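Local structure of porin B (Pseudomonas putida, 4GEY) at residues W241-N246 with G250-G255; G176-G181 with N315-D320; D106-P111 with D423-A428; S117-V122 with Q411-P416. The protein forms a beta-barrel channel in the outer membrane that probably lets glucose and related sugars diffuse into the periplasm. The protein carries 2 engineered substitutions. All coordinates share one frame; numbering follows the deposited sequence.

All four contacts belong to one porin barrel. Contact 1 joins two neighbouring wall strands. Contacts 2, 3 and 4 each set a segment from a loop or short helix against a wall strand. Contacts 3 and 4 are close, with centres about 8 Å apart. They use the adjacent strands 425-435 and 404-414, and both touch the same decyl-maltoside. Contact 4 also holds Glu121 and Val122 of the glucose pocket. Contact 2 touches contact 4 through Trp178 and Ser117. The side chain of Trp178 is about 9 Å from the bound beta-D-glucopyranose. Contact 1 stands apart, its centre about 36 Å from that of contact 3, across the centre of the chain.

Contact 1. Residues W241-N246 with G250-G255; sequences WSPKVN and GEYRLG
Trp241 and Tyr252 form an antiparallel hydrogen-bonded pair, and all the hydrogen bonds between the segments are backbone bonds. The N of Trp241 gives to the O of Tyr252 at 2.7 Å. The N of Tyr252 returns a nearly straight bond (171° at the hydrogen) to the O of Trp241 at 2.6 Å. In the same register, Gly250 N donates to Pro243 O at 3.1 Å. Proline has no N-H to answer with, so this pair has a single bond. A CA-H...O contact supplements these bonds, from Ser242 CA to Gly250 O at 3.2 Å.

The second kind of contact is apolar. The Trp241 and Tyr252 side chains lie side by side and point the same way, with CE3 of Trp241 4.1 Å from CD1 of Tyr252. Their planes are inclined at 40°, an oblique pairing. Pro243 packs against both. Its CG lies over one face of the indole, and its CD meets the edge of the phenol at CD1 of Tyr252, 3.8 Å away. The Tyr252 hydroxyl is hydrogen-bonded to Gln297 on the next strand, and a bound C8E detergent touches its side chain.

Polar ends also pair along one strand: Glu251 OE2 and Arg253 NE make a salt bridge at 3.0 Å. The arrangement is that of a beta hairpin in a porin wall, with Trp241 and Tyr252 on the same face of the sheet, where detergent touches the tyrosine.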
# COMPACT_ATOMS: atom_id res chain seq x y z
N TRP A 241 13.43 6.25 -12.68
CA TRP A 241 14.13 5.85 -13.90
C TRP A 241 13.51 4.56 -14.47
O TRP A 241 13.40 3.56 -13.76
CB TRP A 241 15.60 5.61 -13.58
CG TRP A 241 16.48 5.28 -14.75
CD1 TRP A 241 16.35 5.71 -16.03
CD2 TRP A 241 17.65 4.43 -14.73
NE1 TRP A 241 17.36 5.21 -16.81
CE2 TRP A 241 18.17 4.42 -16.04
CE3 TRP A 241 18.30 3.69 -13.74
CZ2 TRP A 241 19.31 3.69 -16.38
CZ3 TRP A 241 19.43 2.98 -14.07
CH2 TRP A 241 19.93 2.98 -15.38
N SER A 242 13.10 4.60 -15.74
CA SER A 242 12.49 3.44 -16.39
C SER A 242 13.29 3.03 -17.62
O SER A 242 12.82 3.21 -18.75
CB SER A 242 11.06 3.74 -16.82
OG SER A 242 10.29 4.19 -15.73
N PRO A 243 14.48 2.48 -17.41
CA PRO A 243 15.31 2.10 -18.56
C PRO A 243 14.90 0.75 -19.15
O PRO A 243 14.09 0.03 -18.56
CB PRO A 243 16.69 1.96 -17.93
CG PRO A 243 16.39 1.44 -16.55
CD PRO A 243 15.09 2.07 -16.13
N LYS A 244 15.46 0.42 -20.31
CA LYS A 244 15.36 -0.93 -20.83
C LYS A 244 16.69 -1.63 -20.57
O LYS A 244 17.74 -1.09 -20.88
CB LYS A 244 15.07 -0.93 -22.33
CG LYS A 244 13.80 -0.17 -22.72
CD LYS A 244 12.59 -1.09 -22.81
CE LYS A 244 11.33 -0.29 -23.17
NZ LYS A 244 10.87 0.65 -22.09
N VAL A 245 16.63 -2.80 -19.95
CA VAL A 245 17.83 -3.59 -19.73
C VAL A 245 17.67 -4.82 -20.60
O VAL A 245 16.73 -5.59 -20.40
CB VAL A 245 17.98 -4.00 -18.25
CG1 VAL A 245 19.34 -4.66 -18.01
CG2 VAL A 245 17.79 -2.80 -17.33
N ASN A 246 18.57 -4.99 -21.57
CA ASN A 246 18.47 -6.08 -22.53
C ASN A 246 17.14 -6.12 -23.27
O ASN A 246 16.57 -7.19 -23.49
CB ASN A 246 18.68 -7.43 -21.83
CG ASN A 246 20.10 -7.63 -21.37
OD1 ASN A 246 21.04 -7.19 -22.03
ND2 ASN A 246 20.26 -8.32 -20.26
N GLY A 250 12.35 -2.00 -17.04
CA GLY A 250 12.51 -1.90 -15.60
C GLY A 250 12.01 -0.55 -15.10
O GLY A 250 11.70 0.35 -15.89
N GLU A 251 11.95 -0.40 -13.79
CA GLU A 251 11.59 0.88 -13.18
C GLU A 251 12.27 1.04 -11.81
O GLU A 251 12.08 0.22 -10.91
CB GLU A 251 10.07 0.98 -13.05
CG GLU A 251 9.59 2.31 -12.50
CD GLU A 251 8.14 2.25 -12.07
OE1 GLU A 251 7.26 2.13 -12.95
OE2 GLU A 251 7.88 2.32 -10.85
N TYR A 252 13.07 2.08 -11.67
CA TYR A 252 13.79 2.30 -10.42
C TYR A 252 13.40 3.63 -9.81
O TYR A 252 13.43 4.65 -10.49
CB TYR A 252 15.31 2.21 -10.66
CG TYR A 252 15.72 0.88 -11.25
CD1 TYR A 252 15.69 0.68 -12.63
CD2 TYR A 252 16.11 -0.18 -10.45
CE1 TYR A 252 16.04 -0.52 -13.18
CE2 TYR A 252 16.47 -1.40 -11.00
CZ TYR A 252 16.43 -1.55 -12.37
OH TYR A 252 16.77 -2.74 -12.95
N ARG A 253 13.02 3.61 -8.54
CA ARG A 253 12.56 4.81 -7.83
C ARG A 253 13.45 5.10 -6.65
O ARG A 253 13.77 4.19 -5.88
CB ARG A 253 11.16 4.61 -7.26
CG ARG A 253 10.08 4.30 -8.28
CD ARG A 253 8.71 4.50 -7.68
NE ARG A 253 7.66 4.37 -8.68
CZ ARG A 253 6.85 5.35 -9.06
NH1 ARG A 253 6.94 6.56 -8.52
NH2 ARG A 253 5.93 5.10 -9.99
N LEU A 254 13.81 6.37 -6.49
CA LEU A 254 14.50 6.81 -5.28
C LEU A 254 13.79 8.05 -4.76
O LEU A 254 13.56 9.00 -5.51
CB LEU A 254 15.98 7.09 -5.57
CG LEU A 254 16.78 7.85 -4.49
CD1 LEU A 254 17.15 6.97 -3.31
CD2 LEU A 254 18.02 8.45 -5.08
N GLY A 255 13.43 8.03 -3.47
CA GLY A 255 12.65 9.12 -2.90
C GLY A 255 12.93 9.47 -1.45
O GLY A 255 13.58 8.74 -0.71

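Contact 2. Residues G176-G181 with N315-D320; sequences GNWVGG and NFTVHD
Val179 and His319 mark the nearest approach of the two backbones, with CA atoms 8.0 Å apart. Residues 176-178 end a short helix, and Val179 is the first residue to leave helical geometry. Residues 315-319 are the last of the wall strand 309-319. The chains are therefore too far apart for backbone pairing, and side chains bridge the space.

Trp178 points toward the strand. The CD1 corner of its indole meets the methyl CG2 of Thr317 at 3.7 Å. The methyl comes in at the ring edge. The two side chains cross at about a right angle. Asn177 CB lies over one indole face, and the ring also meets Tyr329 of the next strand.

His319 reaches back from the strand. Its NE2 lies 3.8 Å from Trp178 CB. The exact placing of NE2 and of the Thr317 methyl is doubtful, since the two sit too close to each other. CE1 of His319 lies 3.7 Å from CG1 of Val179. That methyl is placed between the backbone N and the carbonyl carbon (chi1 45°). It approaches the imidazole obliquely. ND1, next to CE1, is hydrogen-bonded to Tyr257, which probably helps to fix the rotation of the ring.

The touching residues are all buried inside the barrel. Van der Waals contact alone joins these two segments, while polar bonds to other residues, such as Trp178 O to Asn324, complete the hold. The chemistry implies a fit by shape, with the helix end lodged against the inner wall.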
# COMPACT_ATOMS: atom_id res chain seq x y z
N GLY A 176 3.72 4.02 2.84
CA GLY A 176 2.37 4.12 3.35
C GLY A 176 2.03 3.10 4.43
O GLY A 176 1.09 3.29 5.20
N ASN A 177 2.76 2.00 4.48
CA ASN A 177 2.49 1.00 5.49
C ASN A 177 3.21 1.30 6.80
O ASN A 177 2.63 1.23 7.88
CB ASN A 177 2.84 -0.38 4.95
CG ASN A 177 1.93 -0.80 3.82
OD1 ASN A 177 0.75 -0.41 3.77
ND2 ASN A 177 2.46 -1.57 2.88
N TRP A 178 4.48 1.66 6.70
CA TRP A 178 5.32 1.78 7.88
C TRP A 178 5.35 3.18 8.50
O TRP A 178 5.84 3.36 9.62
CB TRP A 178 6.73 1.25 7.54
CG TRP A 178 6.65 0.06 6.63
CD1 TRP A 178 7.38 -0.17 5.50
CD2 TRP A 178 5.76 -1.06 6.77
NE1 TRP A 178 7.01 -1.36 4.93
CE2 TRP A 178 6.02 -1.93 5.69
CE3 TRP A 178 4.78 -1.42 7.70
CZ2 TRP A 178 5.33 -3.11 5.52
CZ3 TRP A 178 4.11 -2.60 7.52
CH2 TRP A 178 4.38 -3.43 6.45
N VAL A 179 4.84 4.16 7.77
CA VAL A 179 4.59 5.47 8.34
C VAL A 179 3.14 5.84 7.99
O VAL A 179 2.77 6.99 7.75
CB VAL A 179 5.75 6.51 8.00
CG1 VAL A 179 6.15 6.44 6.56
CG2 VAL A 179 5.43 7.95 8.44
N GLY A 180 2.32 4.80 7.99
CA GLY A 180 0.90 4.94 7.73
C GLY A 180 0.12 5.76 8.74
O GLY A 180 -1.07 6.01 8.53
N GLY A 181 0.77 6.17 9.82
CA GLY A 181 0.15 7.07 10.77
C GLY A 181 -0.06 8.48 10.23
O GLY A 181 -0.95 9.19 10.70
N ASN A 315 12.02 -3.65 -2.57
CA ASN A 315 11.65 -2.41 -1.90
C ASN A 315 12.49 -2.28 -0.64
O ASN A 315 12.72 -3.26 0.07
CB ASN A 315 10.17 -2.42 -1.52
CG ASN A 315 9.25 -2.06 -2.68
OD1 ASN A 315 8.89 -0.89 -2.86
ND2 ASN A 315 8.84 -3.06 -3.44
N PHE A 316 12.95 -1.07 -0.37
CA PHE A 316 13.69 -0.77 0.84
C PHE A 316 13.12 0.53 1.38
O PHE A 316 12.68 1.41 0.63
CB PHE A 316 15.19 -0.61 0.57
CG PHE A 316 15.82 -1.80 -0.09
CD1 PHE A 316 15.85 -1.90 -1.48
CD2 PHE A 316 16.37 -2.82 0.66
CE1 PHE A 316 16.43 -3.01 -2.10
CE2 PHE A 316 16.95 -3.93 0.05
CZ PHE A 316 16.98 -4.03 -1.32
N THR A 317 13.15 0.67 2.69
CA THR A 317 12.49 1.79 3.29
C THR A 317 13.28 2.11 4.55
O THR A 317 13.86 1.22 5.18
CB THR A 317 11.02 1.40 3.55
OG1 THR A 317 10.13 2.35 2.94
CG2 THR A 317 10.75 1.27 4.99
N VAL A 318 13.36 3.39 4.88
CA VAL A 318 14.17 3.86 6.01
C VAL A 318 13.50 5.08 6.64
O VAL A 318 13.10 6.01 5.93
CB VAL A 318 15.63 4.19 5.57
CG1 VAL A 318 16.22 5.30 6.42
CG2 VAL A 318 16.52 2.96 5.64
N HIS A 319 13.38 5.07 7.97
CA HIS A 319 12.60 6.08 8.70
C HIS A 319 13.32 6.66 9.90
O HIS A 319 14.19 6.01 10.48
CB HIS A 319 11.27 5.50 9.14
CG HIS A 319 10.57 4.78 8.04
ND1 HIS A 319 9.84 5.45 7.08
CD2 HIS A 319 10.52 3.47 7.72
CE1 HIS A 319 9.35 4.57 6.22
NE2 HIS A 319 9.74 3.37 6.59
N ASP A 320 12.94 7.88 10.29
CA ASP A 320 13.64 8.56 11.36
C ASP A 320 13.54 7.79 12.68
O ASP A 320 12.43 7.46 13.13
CB ASP A 320 13.21 10.04 11.48
CG ASP A 320 11.79 10.21 12.01
OD1 ASP A 320 11.63 10.30 13.26
OD2 ASP A 320 10.84 10.31 11.19

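Contact 3. Residues D106-P111 with D423-A428; sequences DRISDP and DNALVA. With DMU (decyl-beta-D-maltopyranoside), chain K.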
# COMPACT_ATOMS: atom_id res chain seq x y z
N ASP A 106 -7.87 -10.80 14.05
CA ASP A 106 -8.75 -11.72 14.74
C ASP A 106 -8.09 -13.02 15.18
O ASP A 106 -8.58 -13.65 16.10
CB ASP A 106 -10.00 -11.98 13.89
CG ASP A 106 -10.88 -10.75 13.76
OD1 ASP A 106 -10.77 -9.87 14.63
OD2 ASP A 106 -11.66 -10.66 12.78
N ARG A 107 -6.98 -13.41 14.55
CA ARG A 107 -6.26 -14.64 14.96
C ARG A 107 -4.72 -14.50 15.11
O ARG A 107 -4.15 -15.01 16.07
CB ARG A 107 -6.56 -15.81 14.01
CG ARG A 107 -7.99 -16.30 14.03
CD ARG A 107 -8.38 -17.03 15.33
NE ARG A 107 -9.63 -16.48 15.83
CZ ARG A 107 -10.75 -17.17 15.94
NH1 ARG A 107 -10.78 -18.45 15.61
NH2 ARG A 107 -11.85 -16.58 16.39
N ILE A 108 -4.06 -13.85 14.17
CA ILE A 108 -2.59 -13.85 14.13
C ILE A 108 -1.92 -13.01 15.22
O ILE A 108 -0.99 -13.47 15.88
CB ILE A 108 -2.06 -13.40 12.75
CG1 ILE A 108 -2.19 -14.53 11.73
CG2 ILE A 108 -0.61 -12.98 12.83
CD1 ILE A 108 -3.43 -14.45 10.94
N SER A 109 -2.40 -11.78 15.41
CA SER A 109 -1.74 -10.80 16.28
C SER A 109 -1.84 -11.05 17.77
O SER A 109 -2.83 -11.54 18.29
CB SER A 109 -2.28 -9.40 16.01
OG SER A 109 -1.81 -8.91 14.77
N ASP A 110 -0.78 -10.69 18.48
CA ASP A 110 -0.91 -10.43 19.89
C ASP A 110 -1.87 -9.24 20.01
O ASP A 110 -1.67 -8.22 19.36
CB ASP A 110 0.45 -10.06 20.44
CG ASP A 110 0.53 -10.22 21.93
OD1 ASP A 110 -0.11 -9.41 22.65
OD2 ASP A 110 1.26 -11.13 22.38
N PRO A 111 -2.92 -9.35 20.82
CA PRO A 111 -3.85 -8.22 20.92
C PRO A 111 -3.24 -6.94 21.45
O PRO A 111 -3.85 -5.89 21.27
CB PRO A 111 -4.93 -8.72 21.90
CG PRO A 111 -4.31 -9.88 22.61
CD PRO A 111 -3.36 -10.51 21.62
N ASP A 423 3.98 -17.69 17.77
CA ASP A 423 4.42 -18.74 16.84
C ASP A 423 4.24 -18.32 15.39
O ASP A 423 3.34 -17.53 15.07
CB ASP A 423 3.66 -20.03 17.09
CG ASP A 423 3.91 -20.59 18.46
OD1 ASP A 423 5.02 -20.41 18.99
OD2 ASP A 423 2.98 -21.23 19.01
N ASN A 424 5.11 -18.82 14.53
CA ASN A 424 5.00 -18.57 13.09
C ASN A 424 3.60 -18.91 12.62
O ASN A 424 3.02 -19.90 13.07
CB ASN A 424 6.01 -19.42 12.31
CG ASN A 424 7.45 -19.08 12.65
OD1 ASN A 424 7.72 -18.23 13.50
ND2 ASN A 424 8.38 -19.74 11.97
N ALA A 425 3.05 -18.09 11.74
CA ALA A 425 1.71 -18.32 11.23
C ALA A 425 1.73 -18.80 9.78
O ALA A 425 2.45 -18.24 8.94
CB ALA A 425 0.87 -17.06 11.36
N LEU A 426 0.94 -19.84 9.48
CA LEU A 426 0.72 -20.26 8.10
C LEU A 426 -0.71 -19.89 7.73
O LEU A 426 -1.66 -20.35 8.36
CB LEU A 426 0.93 -21.76 7.94
CG LEU A 426 0.90 -22.30 6.51
CD1 LEU A 426 2.07 -21.75 5.76
CD2 LEU A 426 0.96 -23.81 6.51
N VAL A 427 -0.85 -19.07 6.70
CA VAL A 427 -2.16 -18.57 6.31
C VAL A 427 -2.48 -18.94 4.86
O VAL A 427 -1.62 -18.87 3.98
CB VAL A 427 -2.25 -17.04 6.51
CG1 VAL A 427 -3.56 -16.49 5.96
CG2 VAL A 427 -2.07 -16.68 7.99
N ALA A 428 -3.71 -19.37 4.63
CA ALA A 428 -4.21 -19.63 3.29
C ALA A 428 -5.03 -18.43 2.83
O ALA A 428 -5.91 -17.96 3.55
CB ALA A 428 -5.06 -20.88 3.28
C1 DMU K . 11.11 -19.31 14.52
C2 DMU K . 11.70 -19.08 15.80
C3 DMU K . 12.43 -20.24 16.35
C4 DMU K . 13.39 -20.90 15.34
O5 DMU K . 12.84 -20.82 13.89
C6 DMU K . 12.09 -19.64 13.52
O7 DMU K . 13.24 -19.86 17.48
O16 DMU K . 11.48 -19.87 12.24
C18 DMU K . 12.29 -19.97 11.08
C19 DMU K . 11.71 -20.70 9.83
C22 DMU K . 12.16 -20.23 8.40
C25 DMU K . 11.45 -20.83 7.19
C28 DMU K . 11.28 -19.97 5.94
C31 DMU K . 10.42 -20.45 4.78
C34 DMU K . 10.22 -19.56 3.58
O49 DMU K . 10.33 -18.11 14.14
O55 DMU K . 10.69 -18.56 16.73
C57 DMU K . 13.64 -22.19 15.66
O61 DMU K . 14.81 -22.73 15.13
C5 DMU K . 13.78 -20.06 19.74
C7 DMU K . 14.68 -21.16 19.84
C8 DMU K . 14.01 -22.40 20.27
C9 DMU K . 12.89 -22.87 19.28
O1 DMU K . 12.30 -21.65 18.53
C10 DMU K . 12.76 -20.28 18.72
O2 DMU K . 14.95 -23.41 20.42
O3 DMU K . 14.51 -18.80 19.48
O4 DMU K . 15.71 -20.80 20.80
C11 DMU K . 11.90 -23.50 19.88
O6 DMU K . 12.23 -24.56 20.70
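Ile108 spans the gap between a loop helix and the barrel wall, touching Ala425 and Val427. The setting is the porin beta barrel: helix 103-108 follows a wall strand, and residues 425-428 lie in the last strand, 425-435.

The CB of Ile108 does not point straight at the strand, but the end of its chain comes nearer. CG1 lies beside the backbone N (chi1 -77°) and passes alongside Ala425, 4.0 Å from its CB. CD1 goes on to CG2 of Val427 at 3.9 Å. The Ile108 and Val427 side chains meet at a slant. Ala425 and Val427, two residues apart on the strand, both point toward the helix, and the isoleucine lies along them. Leu103 of the same helix also touches Ile108 and Val427, and Pro416 packs on Ile108. All three touching residues are buried.

Charged groups tie down the helix away from the strand. Arg107 pairs with Asp63, and Asp106 with Arg67.

Asn424 takes no part in the packing with Ile108. It binds the head group of a decyl-maltoside detergent. Its amide meets the sugar with both ends: OD1 accepts from the O49 hydroxyl at 2.7 Å, and ND2 gives to O16 at 3.1 Å. ND2 is also hydrogen-bonded to the hydroxyl of Tyr412. Replacing Asn424 with an alanine would probably leave this sugar end less firmly held and the hydroxyl of Tyr412 without its amide mate. A further bond from ND2 to the sugar, to the same O49, is weak: 3.3 Å, with 126° at the hydrogen.

Contact 4. Residues S117-V122 with Q411-P416; sequences SSVQEV and QYIKSP. With BGC (beta-D-glucopyranose), chain B; C8E ((hydroxyethyloxy)tri(ethyloxy)octane), chain F; DMU (decyl-beta-D-maltopyranoside), chain K.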
# COMPACT_ATOMS: atom_id res chain seq x y z
N SER A 117 2.45 -5.81 9.01
CA SER A 117 1.81 -6.15 7.75
C SER A 117 0.44 -6.78 8.03
O SER A 117 -0.03 -6.80 9.17
CB SER A 117 2.68 -7.12 6.94
OG SER A 117 2.15 -7.33 5.63
N SER A 118 -0.20 -7.28 6.98
CA SER A 118 -1.58 -7.73 7.06
C SER A 118 -1.80 -8.78 5.99
O SER A 118 -1.31 -8.65 4.86
CB SER A 118 -2.54 -6.56 6.83
OG SER A 118 -3.82 -7.02 6.45
N VAL A 119 -2.53 -9.84 6.33
CA VAL A 119 -2.71 -10.95 5.41
C VAL A 119 -3.87 -10.71 4.46
O VAL A 119 -4.18 -11.55 3.62
CB VAL A 119 -2.91 -12.28 6.15
CG1 VAL A 119 -1.71 -12.54 7.01
CG2 VAL A 119 -4.17 -12.24 7.01
N GLN A 120 -4.51 -9.55 4.61
CA GLN A 120 -5.57 -9.16 3.70
C GLN A 120 -5.42 -7.69 3.37
O GLN A 120 -6.11 -6.85 3.97
CB GLN A 120 -6.95 -9.44 4.31
CG GLN A 120 -7.29 -10.90 4.43
CD GLN A 120 -8.39 -11.17 5.47
OE1 GLN A 120 -8.11 -11.44 6.64
NE2 GLN A 120 -9.65 -11.11 5.02
N GLU A 121 -4.53 -7.37 2.42
CA GLU A 121 -4.20 -5.97 2.10
C GLU A 121 -5.43 -5.11 1.88
O GLU A 121 -5.42 -3.93 2.15
CB GLU A 121 -3.28 -5.87 0.86
CG GLU A 121 -3.90 -6.35 -0.47
CD GLU A 121 -4.73 -5.29 -1.19
OE1 GLU A 121 -5.41 -5.61 -2.18
OE2 GLU A 121 -4.67 -4.11 -0.78
N VAL A 122 -6.50 -5.69 1.36
CA VAL A 122 -7.62 -4.84 1.00
C VAL A 122 -8.39 -4.31 2.22
O VAL A 122 -9.18 -3.37 2.10
CB VAL A 122 -8.54 -5.54 0.00
CG1 VAL A 122 -9.51 -6.45 0.74
CG2 VAL A 122 -9.25 -4.50 -0.82
N GLN A 411 0.64 -17.70 2.67
CA GLN A 411 1.39 -16.68 3.39
C GLN A 411 2.02 -17.24 4.64
O GLN A 411 1.42 -18.06 5.33
CB GLN A 411 0.46 -15.54 3.77
CG GLN A 411 0.05 -14.69 2.60
CD GLN A 411 -0.90 -13.61 3.01
OE1 GLN A 411 -0.53 -12.73 3.77
NE2 GLN A 411 -2.13 -13.67 2.51
N TYR A 412 3.24 -16.79 4.93
CA TYR A 412 3.98 -17.22 6.11
C TYR A 412 4.49 -16.02 6.86
O TYR A 412 5.10 -15.13 6.28
CB TYR A 412 5.17 -18.10 5.71
CG TYR A 412 5.72 -18.94 6.84
CD1 TYR A 412 4.98 -19.99 7.38
CD2 TYR A 412 6.99 -18.71 7.36
CE1 TYR A 412 5.48 -20.78 8.40
CE2 TYR A 412 7.50 -19.50 8.39
CZ TYR A 412 6.75 -20.52 8.91
OH TYR A 412 7.25 -21.30 9.93
N ILE A 413 4.27 -16.01 8.17
CA ILE A 413 4.62 -14.87 9.00
C ILE A 413 5.45 -15.25 10.22
O ILE A 413 4.98 -15.98 11.10
CB ILE A 413 3.35 -14.15 9.48
CG1 ILE A 413 2.41 -13.92 8.30
CG2 ILE A 413 3.69 -12.82 10.10
CD1 ILE A 413 1.01 -13.77 8.73
N LYS A 414 6.68 -14.75 10.28
CA LYS A 414 7.57 -15.02 11.39
C LYS A 414 7.54 -13.84 12.35
O LYS A 414 7.77 -12.70 11.94
CB LYS A 414 8.99 -15.23 10.88
CG LYS A 414 9.93 -15.80 11.92
CD LYS A 414 11.15 -14.91 12.11
CE LYS A 414 11.26 -14.41 13.54
NZ LYS A 414 11.45 -15.49 14.54
N SER A 415 7.26 -14.13 13.62
CA SER A 415 7.08 -13.08 14.62
C SER A 415 6.09 -12.00 14.18
O SER A 415 6.49 -10.90 13.80
CB SER A 415 8.41 -12.42 14.98
OG SER A 415 9.30 -13.36 15.56
N PRO A 416 4.79 -12.33 14.22
CA PRO A 416 3.74 -11.33 14.03
C PRO A 416 3.95 -10.18 15.00
O PRO A 416 4.24 -10.42 16.18
CB PRO A 416 2.48 -12.11 14.38
CG PRO A 416 2.81 -13.49 13.99
CD PRO A 416 4.23 -13.67 14.39
C2 BGC B . -5.39 -1.13 3.28
C3 BGC B . -4.68 -1.05 2.07
C4 BGC B . -4.26 0.31 1.77
C5 BGC B . -3.44 0.98 2.91
C6 BGC B . -3.23 2.31 2.78
C1 BGC B . -4.61 -0.69 4.40
O1 BGC B . -5.38 -0.79 5.54
O2 BGC B . -5.81 -2.52 3.49
O3 BGC B . -5.53 -1.59 1.00
O4 BGC B . -3.55 0.30 0.57
O5 BGC B . -4.20 0.69 4.20
O6 BGC B . -4.25 3.20 3.09
C7 C8E F . 5.31 -18.59 1.61
C8 C8E F . 4.65 -19.87 2.12
O9 C8E F . 5.66 -20.76 2.54
C10 C8E F . 5.35 -21.48 3.71
C11 C8E F . 6.55 -22.33 4.11
O12 C8E F . 6.31 -22.95 5.36
C13 C8E F . 7.52 -23.12 6.08
C14 C8E F . 7.36 -24.06 7.27
O15 C8E F . 8.62 -24.65 7.54
C16 C8E F . 9.30 -24.07 8.63
C17 C8E F . 8.62 -24.44 9.95
O18 C8E F . 8.88 -25.79 10.23
C19 C8E F . 9.95 -25.98 11.13
C20 C8E F . 9.85 -27.38 11.71
O21 C8E F . 8.98 -28.16 10.90
C1 DMU K . 11.11 -19.31 14.52
C2 DMU K . 11.70 -19.08 15.80
C3 DMU K . 12.43 -20.24 16.35
C4 DMU K . 13.39 -20.90 15.34
O5 DMU K . 12.84 -20.82 13.89
C6 DMU K . 12.09 -19.64 13.52
O7 DMU K . 13.24 -19.86 17.48
O16 DMU K . 11.48 -19.87 12.24
C18 DMU K . 12.29 -19.97 11.08
C19 DMU K . 11.71 -20.70 9.83
C22 DMU K . 12.16 -20.23 8.40
C25 DMU K . 11.45 -20.83 7.19
C28 DMU K . 11.28 -19.97 5.94
C31 DMU K . 10.42 -20.45 4.78
C34 DMU K . 10.22 -19.56 3.58
O49 DMU K . 10.33 -18.11 14.14
O55 DMU K . 10.69 -18.56 16.73
C57 DMU K . 13.64 -22.19 15.66
O61 DMU K . 14.81 -22.73 15.13
C5 DMU K . 13.78 -20.06 19.74
C7 DMU K . 14.68 -21.16 19.84
C8 DMU K . 14.01 -22.40 20.27
C9 DMU K . 12.89 -22.87 19.28
O1 DMU K . 12.30 -21.65 18.53
C10 DMU K . 12.76 -20.28 18.72
O2 DMU K . 14.95 -23.41 20.42
O3 DMU K . 14.51 -18.80 19.48
O4 DMU K . 15.71 -20.80 20.80
C11 DMU K . 11.90 -23.50 19.88
O6 DMU K . 12.23 -24.56 20.70
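Gln411 lays its amide against Val119, the two side chains crossing at a slant. The chain is extended beyond CG, with CG beside the backbone N (chi1 -72°), and this carries the amide inward from the wall. NE2 gives a nearly straight bond (171° at the hydrogen) to the O of Val119 at 3.2 Å. This acceptor lies in the amide plane. OE1 turns toward CB of Val119, 3.4 Å away, and is hydrogen-bonded to Asn167. Val119 O is also reached by Gln166, so two amides grip it. A leucine in place of Gln411 would probably leave Asn167 without this acceptor and Val119 O with one donor fewer.

Ile413, two residues on, touches the same valine. Its CD1 meets CG1 of Val119, the side chains crossing at about a right angle. Residues 117-122 belong to a loop folded into the porin barrel, and strand 404-414 is part of the wall. Ser118 OG accepts from Gln120 N at 3.2 Å, an ST turn in the loop, and is also hydrogen-bonded to Asn102.

Further along, the loop reaches the bound sugar. Glu121 O accepts from glucose O3 at 2.6 Å, though the sugar sits too close to this oxygen for its exact placing to be relied on. The Glu121 carboxylate forms a salt bridge with Lys431. On the outer side of the strand, Tyr412 has a C8E chain over one face of its ring. Lys414 NZ donates to O49 of decyl-maltoside at 2.9 Å.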